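Local coordinates for protein B-agarase (Saccharophagus degradans, PDB 4BQ2) that hydrolyses agarose as a family 50 exo-beta-agarase, cutting beta-linkages of the polysaccharide from the chain end, at residues Ser15-Leu20 with Leu54-Glu59; Ala22-Glu27 with Lys38-Ala43; Asp75-Gly80 with Thr181-Asn186. One frame throughout, in Å; residues are numbered along the deposited sequence. Where two conformers were deposited one is given.

All three contacts are antiparallel strand pairs in the CBM-like domain. Contact 3 is the most buried, while contacts 1 and 2 are only partly buried. Contacts 2 and 3 are neighbours: strands 36-44 and 180-191 lie side by side, L40 N and L42 N probably bond to the carbonyls of I184 and V182, and both contacts supply ligands to one calcium ion. Contact 1 meets them through side chains, with L54 packing on L40, L42 and I184 and F19 packing on A24 and L42. Its side-chain polar chemistry includes a water bridge from a histidine; contact 2 carries a serine-glutamate bond beside a lysine, and contact 3 a buried aspartate bonded to an asparagine.

Contact 1 (Ser15-Leu20 with Leu54-Glu59); sequences SNIHFL and LAIVPE
H18 and A55 form the hydrogen-bonded pair at the middle of this ladder, H18 N reaching A55 O at 2.8 Å and A55 N returning to H18 O. In all, three backbone bonds join N16 and H18 to A55 and V57. The third lies just beyond the strand, where V57 N donates to N16 O at 3.0 Å in an almost straight bond, 177° at the hydrogen, which carries the pairing one step further.

The apolar contacts gather on the face that bears I17, F19, L54 and I56. I17 CG1 lies alongside I56 CG1 at 3.8 Å, the two isoleucines pointing the same way, while the other branch, CG2, rests on L54 CB. F19, paired with L54, brings CD1 to within 3.8 Å of L54 CB. F6 touches both isoleucines.

On the face of H18 and A55 the polar contact is made by the imidazole. With CG anti to the carbonyl carbon (chi1 -50°), it sets the edge of its ring near A55 O. H18 NE2 meets a water in the ring plane at 2.7 Å, and that water donates to V57 O, bridging the two segments. V57 CG2 lies 4.0 Å from H18 CD2.

The antiparallel ladder, with its apolar face turned to L40, I184 and F6, is consistent with the beta-sandwich fold usual in carbohydrate-binding modules.

Contact 2 (Ala22-Glu27 with Lys38-Ala43); sequences ARASIE and KGLKLA. With CA (calcium ion), chain K.
I26 sits across from L40, and its branches fill the relief that the partner strand offers. CG2 touches both G39 O, 3.6 Å away, and K38 CB, while CD1 reaches L40 CD1 at 4.0 Å with the two side chains at about a right angle. Two small residues follow along the same face. A24 offers just a methyl, which L40 CD1 approaches at 4.1 Å; A22 CB meets L42 CD1. Both leucines swing CG anti to the backbone N (chi1 -179° in L40, -180° in L42), which brings their CD1 methyls up to these low positions. F8 and D11, from a loop, also touch I26.

On the reverse face the main bump is K41. Its CB and CD rest on E27 CG, the nearer contact being CB at 3.7 Å, before the extended chain leads NZ away. S25 OG donates to E27 OE2 at 2.7 Å, meeting the carboxylate on its anti side, 26° out of the carboxylate plane, and so pins the bent glutamate beside the lysine stem. A water donates to both S25 OG and K41 O. Opposite E27 the partner is G39, which adds no side chain to this face.

Six backbone bonds, paired at R23-A43, S25-K41 and E27-G39, hold the surfaces in step. The arrangement is a regular antiparallel beta hairpin, and at its K38 end K38 O binds the calcium ion at 2.3 Å, joining D7, E9, S37 and D185 in the metal site of the CBM-like domain.

Contact 3 (Asp75-Gly80 with Thr181-Asn186); sequences DIVSVG and TVIIDN. With CA (calcium ion), chain K.
D75 and N186 meet at a slant at one end of the ladder with their carboxylate and amide planes 80° apart. N186 ND2 donates to D75 OD2 at 2.8 Å along a nearly straight path, 175° at the hydrogen. The acceptor lies in the amide plane, whereas the donor arrives from above the carboxylate plane. D75 OD1 is engaged as well, by a salt bridge to R188 and a hydrogen bond with S111 OG, so both carboxylate oxygens of this buried aspartate have partners.

D185, paired with D75 through the backbone, turns its carboxylate to the calcium ion instead. With CG anti to the backbone N (chi1 -164°), it grips the metal by both oxygens, OD1 at 2.6 Å and OD2 at 2.5 Å. Y29 also hydrogen-bonds to OD2. A water on the calcium donates to N186 OD1, so that the asparagine amide links the metal's coordination shell to D75. The antiparallel ladder belongs to the CBM-like domain, probably a beta-sandwich, with the calcium site at the D185-N186 end; D7, E9, S37 and K38 complete it.

Further along, V77 and I183 lie side by side and point the same way, V77 CG1 being 4.0 Å from I183 CB. V79 crosses I183 obliquely, its CG2 resting on CG1 of the isoleucine at 3.9 Å. On the reverse face I76 and I184 run alongside each other, and I76 CG2 touches V182 CB as well. S78 OG passes V182 CG1 and hydrogen-bonds with I104 O and T84 OG1.

Contact 1 (Ser15-Leu20 with Leu54-Glu59)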
ATOM      1  N   SER A  15      13.196   8.582 -34.066  1.00 33.56           N
ATOM      2  CA  SER A  15      12.587   7.354 -34.544  1.00 33.18           C
ATOM      3  C   SER A  15      12.738   6.187 -33.567  1.00 31.60           C
ATOM      4  O   SER A  15      12.014   5.198 -33.695  1.00 30.84           O
ATOM      5  CB  SER A  15      13.100   6.987 -35.949  1.00 36.32           C
ATOM      6  OG  SER A  15      14.465   6.623 -35.917  1.00 40.06           O
ATOM      7  N   ASN A  16      13.663   6.322 -32.608  0.50 31.27           N
ATOM      8  CA  ASN A  16      13.885   5.327 -31.556  0.50 30.10           C
ATOM      9  C   ASN A  16      12.943   5.493 -30.363  0.50 28.40           C
ATOM     10  O   ASN A  16      13.064   4.765 -29.378  0.50 27.80           O
ATOM     11  CB  ASN A  16      15.331   5.372 -31.053  0.50 33.91           C
ATOM     12  CG  ASN A  16      16.342   5.111 -32.150  0.50 37.06           C
ATOM     13  OD1 ASN A  16      16.075   4.373 -33.106  0.50 39.27           O
ATOM     14  ND2 ASN A  16      17.517   5.719 -32.019  0.50 39.06           N
ATOM     15  N   ILE A  17      12.022   6.451 -30.448  1.00 25.78           N
ATOM     16  CA  ILE A  17      11.031   6.664 -29.389  1.00 25.05           C
ATOM     17  C   ILE A  17       9.647   6.239 -29.830  1.00 24.63           C
ATOM     18  O   ILE A  17       9.132   6.711 -30.832  1.00 27.94           O
ATOM     19  CB  ILE A  17      11.001   8.111 -28.853  1.00 24.15           C
ATOM     20  CG1 ILE A  17      12.392   8.518 -28.353  1.00 23.13           C
ATOM     21  CG2 ILE A  17       9.976   8.214 -27.705  1.00 23.18           C
ATOM     22  CD1 ILE A  17      12.528   9.994 -28.063  1.00 27.97           C
ATOM     23  N   HIS A  18       9.022   5.383 -29.040  1.00 24.27           N
ATOM     24  CA  HIS A  18       7.727   4.795 -29.405  1.00 24.21           C
ATOM     25  C   HIS A  18       6.612   5.284 -28.479  1.00 23.71           C
ATOM     26  O   HIS A  18       6.831   5.444 -27.263  1.00 22.93           O
ATOM     27  CB  HIS A  18       7.865   3.269 -29.380  1.00 26.78           C
ATOM     28  CG  HIS A  18       9.049   2.782 -30.162  1.00 31.50           C
ATOM     29  ND1 HIS A  18       8.969   2.442 -31.496  1.00 32.74           N
ATOM     30  CD2 HIS A  18      10.357   2.665 -29.823  1.00 33.61           C
ATOM     31  CE1 HIS A  18      10.169   2.106 -31.937  1.00 34.98           C
ATOM     32  NE2 HIS A  18      11.032   2.240 -30.944  1.00 36.21           N
ATOM     33  N   PHE A  19       5.431   5.524 -29.051  1.00 21.21           N
ATOM     34  CA  PHE A  19       4.340   6.165 -28.313  1.00 23.24           C
ATOM     35  C   PHE A  19       3.178   5.217 -28.071  1.00 23.46           C
ATOM     36  O   PHE A  19       2.647   4.622 -29.017  1.00 25.02           O
ATOM     37  CB  PHE A  19       3.954   7.470 -28.998  1.00 22.58           C
ATOM     38  CG  PHE A  19       5.136   8.388 -29.159  1.00 25.33           C
ATOM     39  CD1 PHE A  19       5.722   8.984 -28.030  1.00 26.04           C
ATOM     40  CD2 PHE A  19       5.728   8.585 -30.402  1.00 26.57           C
ATOM     41  CE1 PHE A  19       6.840   9.803 -28.155  1.00 25.94           C
ATOM     42  CE2 PHE A  19       6.839   9.408 -30.540  1.00 25.78           C
ATOM     43  CZ  PHE A  19       7.409  10.005 -29.420  1.00 24.52           C
ATOM     44  N   LEU A  20       2.831   5.063 -26.793  0.50 22.55           N
ATOM     45  CA  LEU A  20       1.762   4.169 -26.344  0.50 22.73           C
ATOM     46  C   LEU A  20       0.546   5.002 -26.018  0.50 22.01           C
ATOM     47  O   LEU A  20       0.556   5.744 -25.025  0.50 21.69           O
ATOM     48  CB  LEU A  20       2.160   3.427 -25.066  0.50 23.10           C
ATOM     49  CG  LEU A  20       3.481   2.680 -24.969  0.50 24.52           C
ATOM     50  CD1 LEU A  20       3.279   1.474 -24.073  0.50 23.94           C
ATOM     51  CD2 LEU A  20       3.990   2.231 -26.327  0.50 24.55           C
ATOM     52  N   LEU A  54       5.629   6.879 -23.368  1.00 19.74           N
ATOM     53  CA  LEU A  54       6.662   6.636 -24.379  1.00 20.72           C
ATOM     54  C   LEU A  54       7.676   5.605 -23.893  1.00 21.07           C
ATOM     55  O   LEU A  54       7.809   5.322 -22.678  1.00 21.35           O
ATOM     56  CB  LEU A  54       7.381   7.951 -24.790  1.00 20.45           C
ATOM     57  CG  LEU A  54       8.143   8.711 -23.681  1.00 20.70           C
ATOM     58  CD1 LEU A  54       9.514   8.092 -23.415  1.00 22.40           C
ATOM     59  CD2 LEU A  54       8.347  10.174 -24.066  1.00 20.70           C
ATOM     60  N   ALA A  55       8.379   5.016 -24.852  1.00 19.75           N
ATOM     61  CA  ALA A  55       9.448   4.101 -24.554  1.00 20.99           C
ATOM     62  C   ALA A  55      10.561   4.395 -25.526  1.00 21.45           C
ATOM     63  O   ALA A  55      10.369   4.375 -26.751  1.00 22.11           O
ATOM     64  CB  ALA A  55       9.000   2.637 -24.681  1.00 19.17           C
ATOM     65  N   ILE A  56      11.729   4.691 -24.973  1.00 22.16           N
ATOM     66  CA  ILE A  56      12.909   4.843 -25.808  1.00 22.89           C
ATOM     67  C   ILE A  56      13.564   3.482 -25.882  1.00 23.36           C
ATOM     68  O   ILE A  56      13.910   2.882 -24.849  1.00 23.58           O
ATOM     69  CB  ILE A  56      13.890   5.873 -25.239  1.00 23.05           C
ATOM     70  CG1 ILE A  56      13.159   7.159 -24.847  1.00 22.63           C
ATOM     71  CG2 ILE A  56      14.963   6.204 -26.287  1.00 25.18           C
ATOM     72  CD1 ILE A  56      13.967   8.033 -23.918  1.00 26.04           C
ATOM     73  N   VAL A  57      13.759   3.002 -27.107  1.00 24.07           N
ATOM     74  CA  VAL A  57      14.271   1.657 -27.323  1.00 26.91           C
ATOM     75  C   VAL A  57      15.313   1.716 -28.439  1.00 28.15           C
ATOM     76  O   VAL A  57      14.961   1.637 -29.608  1.00 28.99           O
ATOM     77  CB  VAL A  57      13.164   0.658 -27.739  1.00 25.53           C
ATOM     78  CG1 VAL A  57      13.750  -0.743 -27.826  1.00 27.72           C
ATOM     79  CG2 VAL A  57      11.997   0.677 -26.762  1.00 29.06           C
ATOM     80  N   PRO A  58      16.586   1.879 -28.071  1.00 29.84           N
ATOM     81  CA  PRO A  58      17.664   1.918 -29.053  1.00 31.51           C
ATOM     82  C   PRO A  58      17.833   0.577 -29.746  1.00 33.18           C
ATOM     83  O   PRO A  58      17.507  -0.479 -29.205  1.00 29.24           O
ATOM     84  CB  PRO A  58      18.909   2.195 -28.207  1.00 31.52           C
ATOM     85  CG  PRO A  58      18.547   1.667 -26.851  1.00 32.09           C
ATOM     86  CD  PRO A  58      17.096   2.032 -26.698  1.00 27.44           C
ATOM     87  N   GLU A  59      18.363   0.670 -30.954  1.00 36.43           N
ATOM     88  CA  GLU A  59      18.639  -0.442 -31.838  1.00 38.96           C
ATOM     89  C   GLU A  59      19.353  -1.568 -31.089  1.00 37.44           C
ATOM     90  O   GLU A  59      18.882  -2.709 -31.062  1.00 38.10           O
ATOM     91  CB  GLU A  59      19.508   0.131 -32.963  1.00 43.32           C
ATOM     92  CG  GLU A  59      19.159   1.608 -33.257  1.00 47.51           C
ATOM     93  CD  GLU A  59      19.814   2.672 -32.348  1.00 51.41           C
ATOM     94  OE1 GLU A  59      21.019   2.545 -32.009  1.00 53.06           O
ATOM     95  OE2 GLU A  59      19.127   3.664 -31.991  1.00 43.36           O
TER
HETATM   96  O   HOH W   1      13.461   1.573 -31.830  1.00 29.11           O

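Contact 2 (Ala22-Glu27 with Lys38-Ala43)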
ATOM      1  N   ALA A  22      -0.676   7.707 -27.157  1.00 18.50           N
ATOM      2  CA  ALA A  22      -0.222   9.049 -26.947  1.00 18.91           C
ATOM      3  C   ALA A  22       0.108   9.652 -28.301  1.00 20.37           C
ATOM      4  O   ALA A  22       0.500   8.935 -29.207  1.00 20.25           O
ATOM      5  CB  ALA A  22       1.019   9.040 -26.065  1.00 18.06           C
ATOM      6  N   ARG A  23      -0.058  10.965 -28.420  1.00 22.39           N
ATOM      7  CA  ARG A  23       0.403  11.721 -29.603  1.00 23.02           C
ATOM      8  C   ARG A  23       1.619  12.568 -29.214  1.00 24.11           C
ATOM      9  O   ARG A  23       1.639  13.184 -28.150  1.00 24.79           O
ATOM     10  CB  ARG A  23      -0.691  12.676 -30.092  1.00 27.58           C
ATOM     11  CG  ARG A  23      -1.981  12.028 -30.578  1.00 33.22           C
ATOM     12  CD  ARG A  23      -3.009  13.087 -30.984  1.00 36.69           C
ATOM     13  NE  ARG A  23      -4.117  12.461 -31.708  1.00 44.71           N
ATOM     14  CZ  ARG A  23      -5.267  12.086 -31.147  1.00 48.09           C
ATOM     15  NH1 ARG A  23      -5.484  12.285 -29.851  1.00 50.56           N
ATOM     16  NH2 ARG A  23      -6.212  11.518 -31.879  1.00 50.77           N
ATOM     17  N   ALA A  24       2.616  12.610 -30.086  1.00 24.12           N
ATOM     18  CA  ALA A  24       3.865  13.309 -29.810  1.00 22.67           C
ATOM     19  C   ALA A  24       4.105  14.384 -30.851  1.00 25.13           C
ATOM     20  O   ALA A  24       3.761  14.187 -32.026  1.00 22.13           O
ATOM     21  CB  ALA A  24       5.008  12.322 -29.851  1.00 24.72           C
ATOM     22  N   SER A  25       4.683  15.518 -30.429  1.00 24.37           N
ATOM     23  CA  SER A  25       5.101  16.575 -31.361  1.00 24.85           C
ATOM     24  C   SER A  25       6.226  17.402 -30.727  1.00 25.68           C
ATOM     25  O   SER A  25       6.429  17.367 -29.496  1.00 24.52           O
ATOM     26  CB  SER A  25       3.937  17.484 -31.746  1.00 26.59           C
ATOM     27  OG  SER A  25       3.298  18.045 -30.607  1.00 30.23           O
ATOM     28  N   ILE A  26       6.959  18.123 -31.560  1.00 23.66           N
ATOM     29  CA  ILE A  26       8.002  19.014 -31.057  1.00 24.63           C
ATOM     30  C   ILE A  26       7.425  20.413 -31.037  1.00 25.40           C
ATOM     31  O   ILE A  26       6.920  20.899 -32.052  1.00 24.99           O
ATOM     32  CB  ILE A  26       9.286  18.997 -31.907  1.00 24.26           C
ATOM     33  CG1 ILE A  26       9.861  17.583 -32.042  1.00 24.96           C
ATOM     34  CG2 ILE A  26      10.354  19.945 -31.315  1.00 22.62           C
ATOM     35  CD1 ILE A  26      10.330  16.951 -30.745  1.00 25.47           C
ATOM     36  N   GLU A  27       7.473  21.049 -29.870  1.00 26.98           N
ATOM     37  CA  GLU A  27       6.968  22.415 -29.694  1.00 27.96           C
ATOM     38  C   GLU A  27       7.993  23.241 -28.923  1.00 28.08           C
ATOM     39  O   GLU A  27       8.852  22.694 -28.223  1.00 25.73           O
ATOM     40  CB  GLU A  27       5.655  22.457 -28.900  1.00 32.09           C
ATOM     41  CG  GLU A  27       4.606  21.392 -29.224  1.00 39.73           C
ATOM     42  CD  GLU A  27       3.860  21.641 -30.523  1.00 42.98           C
ATOM     43  OE1 GLU A  27       4.073  22.722 -31.137  1.00 42.03           O
ATOM     44  OE2 GLU A  27       3.058  20.749 -30.925  1.00 43.58           O
ATOM     45  N   LYS A  38      13.087  23.915 -27.880  1.00 20.48           N
ATOM     46  CA  LYS A  38      12.225  22.885 -28.454  1.00 19.53           C
ATOM     47  C   LYS A  38      12.129  21.682 -27.509  1.00 18.51           C
ATOM     48  O   LYS A  38      13.150  21.173 -27.074  1.00 17.58           O
ATOM     49  CB  LYS A  38      12.766  22.432 -29.812  1.00 21.59           C
ATOM     50  CG  LYS A  38      12.951  23.532 -30.832  1.00 24.05           C
ATOM     51  CD  LYS A  38      11.734  23.780 -31.682  1.00 28.98           C
ATOM     52  CE  LYS A  38      12.155  24.141 -33.106  1.00 32.01           C
ATOM     53  NZ  LYS A  38      13.498  24.770 -33.168  1.00 30.32           N
ATOM     54  N   GLY A  39      10.910  21.231 -27.212  1.00 18.31           N
ATOM     55  CA  GLY A  39      10.707  20.066 -26.352  1.00 19.37           C
ATOM     56  C   GLY A  39       9.739  19.053 -26.980  1.00 19.75           C
ATOM     57  O   GLY A  39       9.077  19.342 -27.976  1.00 19.40           O
ATOM     58  N   LEU A  40       9.717  17.855 -26.416  1.00 19.13           N
ATOM     59  CA  LEU A  40       8.765  16.835 -26.845  1.00 19.73           C
ATOM     60  C   LEU A  40       7.477  16.984 -26.062  1.00 19.56           C
ATOM     61  O   LEU A  40       7.441  16.753 -24.825  1.00 19.65           O
ATOM     62  CB  LEU A  40       9.341  15.451 -26.622  1.00 20.86           C
ATOM     63  CG  LEU A  40       8.421  14.302 -27.063  1.00 23.06           C
ATOM     64  CD1 LEU A  40       8.451  14.128 -28.570  1.00 23.46           C
ATOM     65  CD2 LEU A  40       8.922  13.053 -26.369  1.00 24.32           C
ATOM     66  N   LYS A  41       6.419  17.318 -26.786  1.00 19.36           N
ATOM     67  CA  LYS A  41       5.101  17.446 -26.209  1.00 21.87           C
ATOM     68  C   LYS A  41       4.416  16.077 -26.276  1.00 21.35           C
ATOM     69  O   LYS A  41       4.250  15.515 -27.359  1.00 20.95           O
ATOM     70  CB  LYS A  41       4.266  18.494 -26.947  1.00 23.44           C
ATOM     71  CG  LYS A  41       2.868  18.633 -26.347  1.00 25.84           C
ATOM     72  CD  LYS A  41       1.992  19.567 -27.144  1.00 30.69           C
ATOM     73  CE  LYS A  41       0.616  19.612 -26.494  1.00 35.57           C
ATOM     74  NZ  LYS A  41      -0.129  20.843 -26.886  1.00 36.76           N
ATOM     75  N   LEU A  42       4.059  15.527 -25.116  1.00 21.65           N
ATOM     76  CA  LEU A  42       3.528  14.157 -25.078  1.00 19.98           C
ATOM     77  C   LEU A  42       2.093  14.222 -24.566  1.00 20.21           C
ATOM     78  O   LEU A  42       1.867  14.507 -23.383  1.00 18.97           O
ATOM     79  CB  LEU A  42       4.422  13.255 -24.226  1.00 19.28           C
ATOM     80  CG  LEU A  42       3.990  11.780 -24.097  1.00 21.36           C
ATOM     81  CD1 LEU A  42       4.146  11.046 -25.441  1.00 21.68           C
ATOM     82  CD2 LEU A  42       4.758  11.053 -22.996  1.00 21.79           C
ATOM     83  N   ALA A  43       1.123  13.990 -25.459  1.00 19.88           N
ATOM     84  CA  ALA A  43      -0.268  14.125 -25.095  1.00 20.27           C
ATOM     85  C   ALA A  43      -0.869  12.711 -25.009  1.00 22.08           C
ATOM     86  O   ALA A  43      -1.048  12.042 -26.035  1.00 22.19           O
ATOM     87  CB  ALA A  43      -1.005  15.011 -26.092  1.00 20.18           C
TER
HETATM   88 CA    CA K1797      15.332  21.442 -26.339  1.00 22.65          CA
HETATM   89  O   HOH W   2       1.725  16.263 -28.972  1.00 27.22           O
HETATM   90  O   HOH W   3      17.219  21.930 -25.595  1.00 21.20           O

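Contact 3 (Asp75-Gly80 with Thr181-Asn186)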
ATOM      1  N   ASP A  75      14.097  17.079 -18.132  1.00 18.78           N
ATOM      2  CA  ASP A  75      13.350  18.304 -17.798  1.00 18.09           C
ATOM      3  C   ASP A  75      11.904  18.015 -18.182  1.00 17.98           C
ATOM      4  O   ASP A  75      11.640  17.554 -19.288  1.00 17.98           O
ATOM      5  CB  ASP A  75      13.860  19.534 -18.578  1.00 17.93           C
ATOM      6  CG  ASP A  75      15.302  19.922 -18.235  1.00 18.25           C
ATOM      7  OD1 ASP A  75      15.912  19.333 -17.313  1.00 18.28           O
ATOM      8  OD2 ASP A  75      15.845  20.786 -18.970  1.00 18.83           O
ATOM      9  N   ILE A  76      10.972  18.196 -17.257  1.00 17.70           N
ATOM     10  CA  ILE A  76       9.568  17.819 -17.505  1.00 18.33           C
ATOM     11  C   ILE A  76       8.637  18.841 -16.884  1.00 19.26           C
ATOM     12  O   ILE A  76       8.951  19.415 -15.813  1.00 20.93           O
ATOM     13  CB  ILE A  76       9.227  16.406 -16.917  1.00 17.09           C
ATOM     14  CG1 ILE A  76      10.404  15.427 -17.075  1.00 16.65           C
ATOM     15  CG2 ILE A  76       7.942  15.822 -17.532  1.00 16.41           C
ATOM     16  CD1 ILE A  76      10.157  14.055 -16.436  1.00 16.28           C
ATOM     17  N   VAL A  77       7.491  19.068 -17.523  1.00 17.45           N
ATOM     18  CA  VAL A  77       6.429  19.872 -16.899  1.00 17.99           C
ATOM     19  C   VAL A  77       5.100  19.362 -17.426  1.00 18.78           C
ATOM     20  O   VAL A  77       5.060  18.836 -18.533  1.00 16.54           O
ATOM     21  CB  VAL A  77       6.567  21.363 -17.247  1.00 18.89           C
ATOM     22  CG1 VAL A  77       6.231  21.619 -18.717  1.00 19.61           C
ATOM     23  CG2 VAL A  77       5.678  22.211 -16.349  1.00 19.68           C
ATOM     24  N   SER A  78       4.021  19.501 -16.644  1.00 18.10           N
ATOM     25  CA  SER A  78       2.671  19.122 -17.118  1.00 18.66           C
ATOM     26  C   SER A  78       2.006  20.372 -17.688  1.00 19.57           C
ATOM     27  O   SER A  78       2.353  21.469 -17.306  1.00 18.72           O
ATOM     28  CB  SER A  78       1.797  18.556 -15.981  1.00 18.70           C
ATOM     29  OG  SER A  78       2.313  17.328 -15.540  1.00 19.89           O
ATOM     30  N   VAL A  79       1.092  20.201 -18.633  1.00 20.28           N
ATOM     31  CA  VAL A  79       0.401  21.346 -19.211  1.00 23.68           C
ATOM     32  C   VAL A  79      -1.065  21.066 -19.000  1.00 25.91           C
ATOM     33  O   VAL A  79      -1.466  19.903 -18.993  1.00 24.56           O
ATOM     34  CB  VAL A  79       0.736  21.493 -20.710  1.00 24.90           C
ATOM     35  CG1 VAL A  79       0.001  22.675 -21.320  1.00 29.01           C
ATOM     36  CG2 VAL A  79       2.244  21.663 -20.896  1.00 25.97           C
ATOM     37  N   GLY A  80      -1.851  22.120 -18.784  1.00 25.99           N
ATOM     38  CA  GLY A  80      -3.288  21.978 -18.647  1.00 27.20           C
ATOM     39  C   GLY A  80      -3.774  21.987 -17.214  1.00 26.11           C
ATOM     40  O   GLY A  80      -3.262  22.724 -16.359  1.00 24.99           O
ATOM     41  N   THR A 181      -0.866  15.633 -20.168  1.00 18.40           N
ATOM     42  CA  THR A 181       0.040  16.131 -21.233  1.00 18.94           C
ATOM     43  C   THR A 181       1.291  16.728 -20.569  1.00 19.75           C
ATOM     44  O   THR A 181       1.166  17.513 -19.619  1.00 17.58           O
ATOM     45  CB  THR A 181      -0.650  17.217 -22.089  1.00 19.41           C
ATOM     46  OG1 THR A 181      -1.860  16.686 -22.646  1.00 21.18           O
ATOM     47  CG2 THR A 181       0.284  17.727 -23.253  1.00 20.31           C
ATOM     48  N   VAL A 182       2.469  16.346 -21.058  1.00 17.10           N
ATOM     49  CA  VAL A 182       3.708  16.876 -20.533  1.00 17.04           C
ATOM     50  C   VAL A 182       4.562  17.421 -21.674  1.00 17.32           C
ATOM     51  O   VAL A 182       4.324  17.093 -22.847  1.00 15.82           O
ATOM     52  CB  VAL A 182       4.517  15.802 -19.768  1.00 16.21           C
ATOM     53  CG1 VAL A 182       3.731  15.309 -18.547  1.00 15.86           C
ATOM     54  CG2 VAL A 182       4.921  14.648 -20.703  1.00 16.79           C
ATOM     55  N   ILE A 183       5.553  18.251 -21.310  1.00 17.97           N
ATOM     56  CA  ILE A 183       6.647  18.584 -22.215  1.00 18.53           C
ATOM     57  C   ILE A 183       7.890  18.013 -21.565  1.00 17.14           C
ATOM     58  O   ILE A 183       8.112  18.209 -20.369  1.00 18.09           O
ATOM     59  CB  ILE A 183       6.870  20.108 -22.391  1.00 19.56           C
ATOM     60  CG1 ILE A 183       5.572  20.840 -22.685  1.00 23.51           C
ATOM     61  CG2 ILE A 183       7.886  20.390 -23.496  1.00 19.38           C
ATOM     62  CD1 ILE A 183       4.863  20.350 -23.922  1.00 25.98           C
ATOM     63  N   ILE A 184       8.696  17.321 -22.354  1.00 16.74           N
ATOM     64  CA  ILE A 184       9.934  16.690 -21.911  1.00 16.01           C
ATOM     65  C   ILE A 184      11.074  17.311 -22.728  1.00 17.77           C
ATOM     66  O   ILE A 184      10.936  17.512 -23.937  1.00 17.69           O
ATOM     67  CB  ILE A 184       9.894  15.171 -22.151  1.00 17.27           C
ATOM     68  CG1 ILE A 184       8.763  14.496 -21.312  1.00 16.43           C
ATOM     69  CG2 ILE A 184      11.253  14.531 -21.856  1.00 17.02           C
ATOM     70  CD1 ILE A 184       8.455  13.069 -21.741  1.00 15.76           C
ATOM     71  N   ASP A 185      12.195  17.603 -22.084  1.00 17.48           N
ATOM     72  CA  ASP A 185      13.359  18.139 -22.811  1.00 18.06           C
ATOM     73  C   ASP A 185      14.632  17.714 -22.116  1.00 18.64           C
ATOM     74  O   ASP A 185      14.610  17.355 -20.919  1.00 18.75           O
ATOM     75  CB  ASP A 185      13.221  19.658 -22.944  1.00 18.67           C
ATOM     76  CG  ASP A 185      14.166  20.248 -23.995  1.00 19.19           C
ATOM     77  OD1 ASP A 185      14.865  19.474 -24.687  1.00 17.94           O
ATOM     78  OD2 ASP A 185      14.246  21.490 -24.093  1.00 17.60           O
ATOM     79  N   ASN A 186      15.741  17.680 -22.874  1.00 18.82           N
ATOM     80  CA  ASN A 186      17.091  17.532 -22.324  1.00 18.60           C
ATOM     81  C   ASN A 186      17.315  16.221 -21.592  1.00 18.75           C
ATOM     82  O   ASN A 186      17.800  16.205 -20.472  1.00 17.52           O
ATOM     83  CB  ASN A 186      17.453  18.731 -21.432  1.00 20.15           C
ATOM     84  CG  ASN A 186      17.429  20.046 -22.206  1.00 21.63           C
ATOM     85  OD1 ASN A 186      17.933  20.115 -23.328  1.00 22.58           O
ATOM     86  ND2 ASN A 186      16.833  21.081 -21.624  1.00 20.76           N
TER
HETATM   87 CA    CA K1797      15.332  21.442 -26.339  1.00 22.65          CA
HETATM   88  O   HOH W   4      -1.742  17.349 -17.684  1.00 26.15           O
HETATM   89  O   HOH W   3      17.219  21.930 -25.595  1.00 21.20           O